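Local atomic coordinates of benzoylformate decarboxylase (Mycobacterium smegmatis, PDB entry 4Q9D), a protein that belongs to the thiamine pyrophosphate enzyme family, whose chains combine two cofactor-binding-type domains with a central domain, and holds a bound magnesium ion. Residues Asp9-Tyr12 with Asp13-Lys17; Ser160-Leu163 with Asp164-Asp167. All coordinates share one frame; numbering follows the deposited sequence.

Both contacts belong to the sheet and flanking helices of the domain that contains strand 157-162. Contact 1 is a piece of helix 7-18, whereas contact 2 is the turn by which the chain leaves that strand. Their centres lie about 15 Å apart, yet the two meet directly: T11 OG1 of contact 1 packs at 3.7 Å against W166 CZ3 of contact 2. Helix 138-150 touches both. The centres of contacts 1 and 2 lie about 27 and 31 Å, respectively, from the centre of the chain, on the same side of it. The magnesium ion is bound elsewhere, by D434, N461 and E463, which follow strands 428-433 and 454-460 of a different sheet, so neither contact contributes a ligand to it.

Contact 1 (Asp9-Tyr12 with Asp13-Lys17); sequences DVTY and DLLRK
D13 N donates to D9 O at 3.1 Å, the first of four successive i to i+4 backbone bonds that identify the segment as regular alpha-helix. L14 N reaches V10 O with a more bent N-H...O angle of 147°, L15 N meets T11 O at 2.8 Å and 168°, and R16 N closes on Y12 O at 2.9 Å. The carbonyls of D9 to Y12 therefore all have an amide partner. T11 O also touches the branch point of L15, CG at 3.3 Å. L15 CD1 approaches the Y12 ring obliquely, 4.3 Å from CD1 of the tyrosine. Three residues apart on the helix, R16 NH1 and D13 OD1 form a salt bridge at 3.2 Å; NH1 is on the anti side of D13 OD1 but tilted out of the carboxylate plane, though the oxygen lies in the guanidinium plane. A bend at chi3 (-66°) turns the arginine back toward D13. Its NE makes a second salt bridge, to D41. Outside the segments, T11 OG1 is hydrogen-bonded to V7 O, Y12 OH to F34 O and D9 OD2 to T6 N. With carboxylates at two nitrogens, the R16 guanidinium is probably restrained from rotating, and its positive charge is probably well compensated.

Contact 2 (Ser160-Leu163 with Asp164-Asp167); sequences SIPL and DDWD
A type I beta turn, P162 to D165, takes the chain off the end of strand 157-162: L163 and D164 have the backbone angles of its two central positions, and D165 N donates to P162 O at 3.0 Å. The bond is straight at the hydrogen (166°), but the donor stands above the carbonyl plane, 45° out of it. Past the turn, the W166 indole folds back over the strand end. I161 CG2, anti to its own backbone N, meets the ring obliquely, closest at NE1 (3.5 Å), and the two side chains cross at about a right angle. Water 1 lies in the ring plane; it accepts from W166 NE1 at 2.8 Å and donates to I161 O at 2.7 Å, satisfying the indole N-H and tying it to the strand. Water 2 similarly links L163 O, at 2.8 Å, with D167 N, at 3.0 Å. The D165 side chain passes the proline ring at a slant, OD2 3.5 Å from P162 CD, and forms a salt bridge with R104, whose backbone N is bound by D164 OD1. W166 touches V138 of helix 138-150 and V7 and T11 of helix 7-18, while P162 touches Q101 of the adjacent strand 95-101.

Contact 1 (Asp9-Tyr12 with Asp13-Lys17)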
ATOM      1  N   ASP B   9      23.653   2.481  22.362  1.00 27.92           N
ATOM      2  CA  ASP B   9      23.852   1.942  23.718  1.00 25.71           C
ATOM      3  C   ASP B   9      22.567   1.418  24.327  1.00 25.24           C
ATOM      4  O   ASP B   9      22.496   0.274  24.803  1.00 24.56           O
ATOM      5  CB  ASP B   9      24.407   3.013  24.691  1.00 24.03           C
ATOM      6  CG  ASP B   9      25.813   3.479  24.328  1.00 23.09           C
ATOM      7  OD1 ASP B   9      26.620   2.652  23.856  1.00 29.80           O
ATOM      8  OD2 ASP B   9      26.097   4.684  24.502  1.00 32.76           O
ATOM      9  N   VAL B  10      21.562   2.283  24.388  1.00 21.72           N
ATOM     10  CA  VAL B  10      20.360   1.911  25.095  1.00 22.00           C
ATOM     11  C   VAL B  10      19.524   0.871  24.318  1.00 23.21           C
ATOM     12  O   VAL B  10      18.748   0.126  24.926  1.00 21.72           O
ATOM     13  CB  VAL B  10      19.513   3.154  25.516  1.00 29.44           C
ATOM     14  CG1 VAL B  10      20.415   4.213  26.197  1.00 27.02           C
ATOM     15  CG2 VAL B  10      18.806   3.761  24.343  1.00 23.04           C
ATOM     16  N   THR B  11      19.666   0.817  22.993  1.00 19.94           N
ATOM     17  CA  THR B  11      18.873  -0.158  22.227  1.00 23.67           C
ATOM     18  C   THR B  11      19.407  -1.575  22.481  1.00 23.59           C
ATOM     19  O   THR B  11      18.641  -2.482  22.787  1.00 23.65           O
ATOM     20  CB  THR B  11      18.881   0.116  20.718  1.00 23.48           C
ATOM     21  OG1 THR B  11      18.299   1.394  20.464  1.00 20.35           O
ATOM     22  CG2 THR B  11      18.060  -0.950  19.967  1.00 20.02           C
ATOM     23  N   TYR B  12      20.721  -1.758  22.373  1.00 22.84           N
ATOM     24  CA  TYR B  12      21.309  -3.053  22.723  1.00 23.17           C
ATOM     25  C   TYR B  12      21.033  -3.427  24.183  1.00 25.51           C
ATOM     26  O   TYR B  12      20.758  -4.586  24.487  1.00 26.87           O
ATOM     27  CB  TYR B  12      22.803  -3.043  22.434  1.00 22.17           C
ATOM     28  CG  TYR B  12      23.111  -3.374  20.997  1.00 26.81           C
ATOM     29  CD1 TYR B  12      23.148  -4.707  20.563  1.00 24.98           C
ATOM     30  CD2 TYR B  12      23.325  -2.368  20.056  1.00 26.81           C
ATOM     31  CE1 TYR B  12      23.418  -5.018  19.236  1.00 22.66           C
ATOM     32  CE2 TYR B  12      23.606  -2.670  18.729  1.00 24.82           C
ATOM     33  CZ  TYR B  12      23.651  -4.003  18.326  1.00 24.61           C
ATOM     34  OH  TYR B  12      23.949  -4.329  17.017  1.00 23.85           O
ATOM     35  N   ASP B  13      21.061  -2.447  25.093  1.00 22.62           N
ATOM     36  CA  ASP B  13      20.678  -2.737  26.475  1.00 23.21           C
ATOM     37  C   ASP B  13      19.255  -3.286  26.550  1.00 28.05           C
ATOM     38  O   ASP B  13      18.984  -4.193  27.320  1.00 22.82           O
ATOM     39  CB  ASP B  13      20.801  -1.487  27.369  1.00 23.15           C
ATOM     40  CG  ASP B  13      22.271  -1.144  27.696  1.00 28.81           C
ATOM     41  OD1 ASP B  13      23.154  -1.984  27.439  1.00 30.93           O
ATOM     42  OD2 ASP B  13      22.538  -0.039  28.198  1.00 30.09           O
ATOM     43  N   LEU B  14      18.336  -2.716  25.768  1.00 23.62           N
ATOM     44  CA  LEU B  14      16.953  -3.190  25.780  1.00 24.58           C
ATOM     45  C   LEU B  14      16.873  -4.588  25.167  1.00 25.27           C
ATOM     46  O   LEU B  14      16.218  -5.475  25.708  1.00 28.00           O
ATOM     47  CB  LEU B  14      16.030  -2.236  25.002  1.00 18.35           C
ATOM     48  CG  LEU B  14      14.619  -2.756  24.720  1.00 22.40           C
ATOM     49  CD1 LEU B  14      13.849  -2.900  26.039  1.00 18.14           C
ATOM     50  CD2 LEU B  14      13.911  -1.771  23.804  1.00 22.02           C
ATOM     51  N   LEU B  15      17.538  -4.766  24.028  1.00 22.08           N
ATOM     52  CA  LEU B  15      17.543  -6.052  23.339  1.00 25.68           C
ATOM     53  C   LEU B  15      18.014  -7.153  24.302  1.00 27.82           C
ATOM     54  O   LEU B  15      17.409  -8.225  24.376  1.00 25.36           O
ATOM     55  CB  LEU B  15      18.462  -5.977  22.087  1.00 23.36           C
ATOM     56  CG  LEU B  15      17.975  -5.090  20.926  1.00 29.49           C
ATOM     57  CD1 LEU B  15      18.974  -5.124  19.792  1.00 23.57           C
ATOM     58  CD2 LEU B  15      16.558  -5.549  20.430  1.00 23.55           C
ATOM     59  N   ARG B  16      19.084  -6.886  25.049  1.00 23.08           N
ATOM     60  CA  ARG B  16      19.577  -7.868  26.035  1.00 24.32           C
ATOM     61  C   ARG B  16      18.489  -8.215  27.052  1.00 27.42           C
ATOM     62  O   ARG B  16      18.250  -9.393  27.315  1.00 30.50           O
ATOM     63  CB  ARG B  16      20.848  -7.357  26.756  1.00 24.75           C
ATOM     64  CG  ARG B  16      21.489  -8.343  27.751  1.00 27.48           C
ATOM     65  CD  ARG B  16      22.717  -7.705  28.469  1.00 26.76           C
ATOM     66  NE  ARG B  16      23.792  -7.441  27.516  1.00 24.98           N
ATOM     67  CZ  ARG B  16      24.136  -6.237  27.076  1.00 28.30           C
ATOM     68  NH1 ARG B  16      23.508  -5.146  27.530  1.00 26.21           N
ATOM     69  NH2 ARG B  16      25.126  -6.124  26.194  1.00 23.43           N
ATOM     70  N   LYS B  17      17.840  -7.202  27.634  1.00 23.12           N
ATOM     71  CA  LYS B  17      16.754  -7.458  28.601  1.00 24.32           C
ATOM     72  C   LYS B  17      15.608  -8.269  28.009  1.00 24.92           C
ATOM     73  O   LYS B  17      15.001  -9.067  28.707  1.00 28.99           O
ATOM     74  CB  LYS B  17      16.199  -6.150  29.170  1.00 25.62           C
ATOM     75  CG  LYS B  17      17.243  -5.360  30.002  1.00 30.10           C
ATOM     76  CD  LYS B  17      16.697  -4.005  30.459  1.00 30.00           C
ATOM     77  CE  LYS B  17      17.798  -3.138  31.068  1.00 33.55           C
ATOM     78  NZ  LYS B  17      17.320  -1.746  31.293  1.00 27.20           N
TER

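Contact 2 (Ser160-Leu163 with Asp164-Asp167)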
ATOM      1  N   SER B 160      12.628  -0.169   9.787  1.00 21.28           N
ATOM      2  CA  SER B 160      13.640   0.426   8.929  1.00 18.77           C
ATOM      3  C   SER B 160      14.326   1.531   9.744  1.00 18.95           C
ATOM      4  O   SER B 160      13.629   2.400  10.285  1.00 19.22           O
ATOM      5  CB  SER B 160      12.955   1.082   7.747  1.00 15.94           C
ATOM      6  OG  SER B 160      13.935   1.600   6.864  1.00 21.25           O
ATOM      7  N   ILE B 161      15.657   1.509   9.835  1.00 20.03           N
ATOM      8  CA  ILE B 161      16.371   2.484  10.692  1.00 19.01           C
ATOM      9  C   ILE B 161      17.451   3.259   9.924  1.00 20.66           C
ATOM     10  O   ILE B 161      18.506   2.704   9.568  1.00 19.48           O
ATOM     11  CB  ILE B 161      17.048   1.824  11.923  1.00 21.36           C
ATOM     12  CG1 ILE B 161      16.107   0.806  12.627  1.00 17.39           C
ATOM     13  CG2 ILE B 161      17.588   2.907  12.891  1.00 17.46           C
ATOM     14  CD1 ILE B 161      14.896   1.482  13.233  1.00 25.11           C
ATOM     15  N   PRO B 162      17.198   4.547   9.669  1.00 16.90           N
ATOM     16  CA  PRO B 162      18.212   5.428   9.049  1.00 20.15           C
ATOM     17  C   PRO B 162      19.578   5.302   9.763  1.00 21.37           C
ATOM     18  O   PRO B 162      19.658   5.308  10.988  1.00 18.18           O
ATOM     19  CB  PRO B 162      17.618   6.826   9.223  1.00 15.50           C
ATOM     20  CG  PRO B 162      16.097   6.585   9.199  1.00 16.61           C
ATOM     21  CD  PRO B 162      15.946   5.257   9.987  1.00 17.23           C
ATOM     22  N   LEU B 163      20.646   5.136   8.996  1.00 18.44           N
ATOM     23  CA  LEU B 163      21.929   4.762   9.590  1.00 21.08           C
ATOM     24  C   LEU B 163      22.485   5.810  10.572  1.00 24.70           C
ATOM     25  O   LEU B 163      23.321   5.492  11.414  1.00 22.34           O
ATOM     26  CB  LEU B 163      22.943   4.438   8.486  1.00 14.46           C
ATOM     27  CG  LEU B 163      23.354   5.583   7.539  1.00 23.42           C
ATOM     28  CD1 LEU B 163      24.561   6.406   8.119  1.00 21.21           C
ATOM     29  CD2 LEU B 163      23.729   4.984   6.213  1.00 20.33           C
ATOM     30  N   ASP B 164      22.005   7.047  10.490  1.00 19.76           N
ATOM     31  CA  ASP B 164      22.566   8.108  11.325  1.00 23.14           C
ATOM     32  C   ASP B 164      21.916   8.107  12.684  1.00 26.20           C
ATOM     33  O   ASP B 164      22.382   8.795  13.581  1.00 24.12           O
ATOM     34  CB  ASP B 164      22.480   9.503  10.644  1.00 24.80           C
ATOM     35  CG  ASP B 164      21.067   9.849  10.180  1.00 26.25           C
ATOM     36  OD1 ASP B 164      20.397   8.973   9.600  1.00 26.08           O
ATOM     37  OD2 ASP B 164      20.619  10.992  10.382  1.00 27.28           O
ATOM     38  N   ASP B 165      20.852   7.325  12.858  1.00 22.02           N
ATOM     39  CA  ASP B 165      20.114   7.356  14.117  1.00 21.26           C
ATOM     40  C   ASP B 165      20.945   6.832  15.293  1.00 20.76           C
ATOM     41  O   ASP B 165      20.798   7.284  16.427  1.00 25.38           O
ATOM     42  CB  ASP B 165      18.784   6.552  14.023  1.00 17.79           C
ATOM     43  CG  ASP B 165      17.679   7.308  13.258  1.00 23.60           C
ATOM     44  OD1 ASP B 165      17.936   8.439  12.772  1.00 23.88           O
ATOM     45  OD2 ASP B 165      16.555   6.767  13.129  1.00 19.52           O
ATOM     46  N   TRP B 166      21.787   5.848  15.023  1.00 23.17           N
ATOM     47  CA  TRP B 166      22.371   5.020  16.073  1.00 21.27           C
ATOM     48  C   TRP B 166      23.339   5.812  16.960  1.00 28.27           C
ATOM     49  O   TRP B 166      23.486   5.520  18.139  1.00 25.41           O
ATOM     50  CB  TRP B 166      23.095   3.817  15.426  1.00 20.34           C
ATOM     51  CG  TRP B 166      22.102   2.839  14.819  1.00 26.41           C
ATOM     52  CD1 TRP B 166      21.825   2.658  13.499  1.00 20.40           C
ATOM     53  CD2 TRP B 166      21.205   1.980  15.539  1.00 21.23           C
ATOM     54  NE1 TRP B 166      20.838   1.715  13.346  1.00 22.75           N
ATOM     55  CE2 TRP B 166      20.439   1.282  14.581  1.00 22.46           C
ATOM     56  CE3 TRP B 166      20.989   1.724  16.898  1.00 17.71           C
ATOM     57  CZ2 TRP B 166      19.485   0.329  14.935  1.00 21.43           C
ATOM     58  CZ3 TRP B 166      20.023   0.789  17.252  1.00 23.23           C
ATOM     59  CH2 TRP B 166      19.277   0.107  16.268  1.00 25.52           C
ATOM     60  N   ASP B 167      24.002   6.804  16.372  1.00 23.54           N
ATOM     61  CA  ASP B 167      24.979   7.609  17.103  1.00 29.85           C
ATOM     62  C   ASP B 167      24.378   8.826  17.787  1.00 29.15           C
ATOM     63  O   ASP B 167      25.087   9.567  18.434  1.00 27.25           O
ATOM     64  CB  ASP B 167      26.140   8.009  16.184  1.00 30.96           C
ATOM     65  CG  ASP B 167      26.992   6.806  15.806  1.00 55.04           C
ATOM     66  OD1 ASP B 167      27.005   5.838  16.620  1.00 59.65           O
ATOM     67  OD2 ASP B 167      27.617   6.808  14.712  1.00 65.78           O
TER
HETATM   68  O   HOH W   1      20.269   1.031  10.640  1.00 17.17           O
HETATM   69  O   HOH W   2      24.788   6.508  13.512  1.00 27.76           O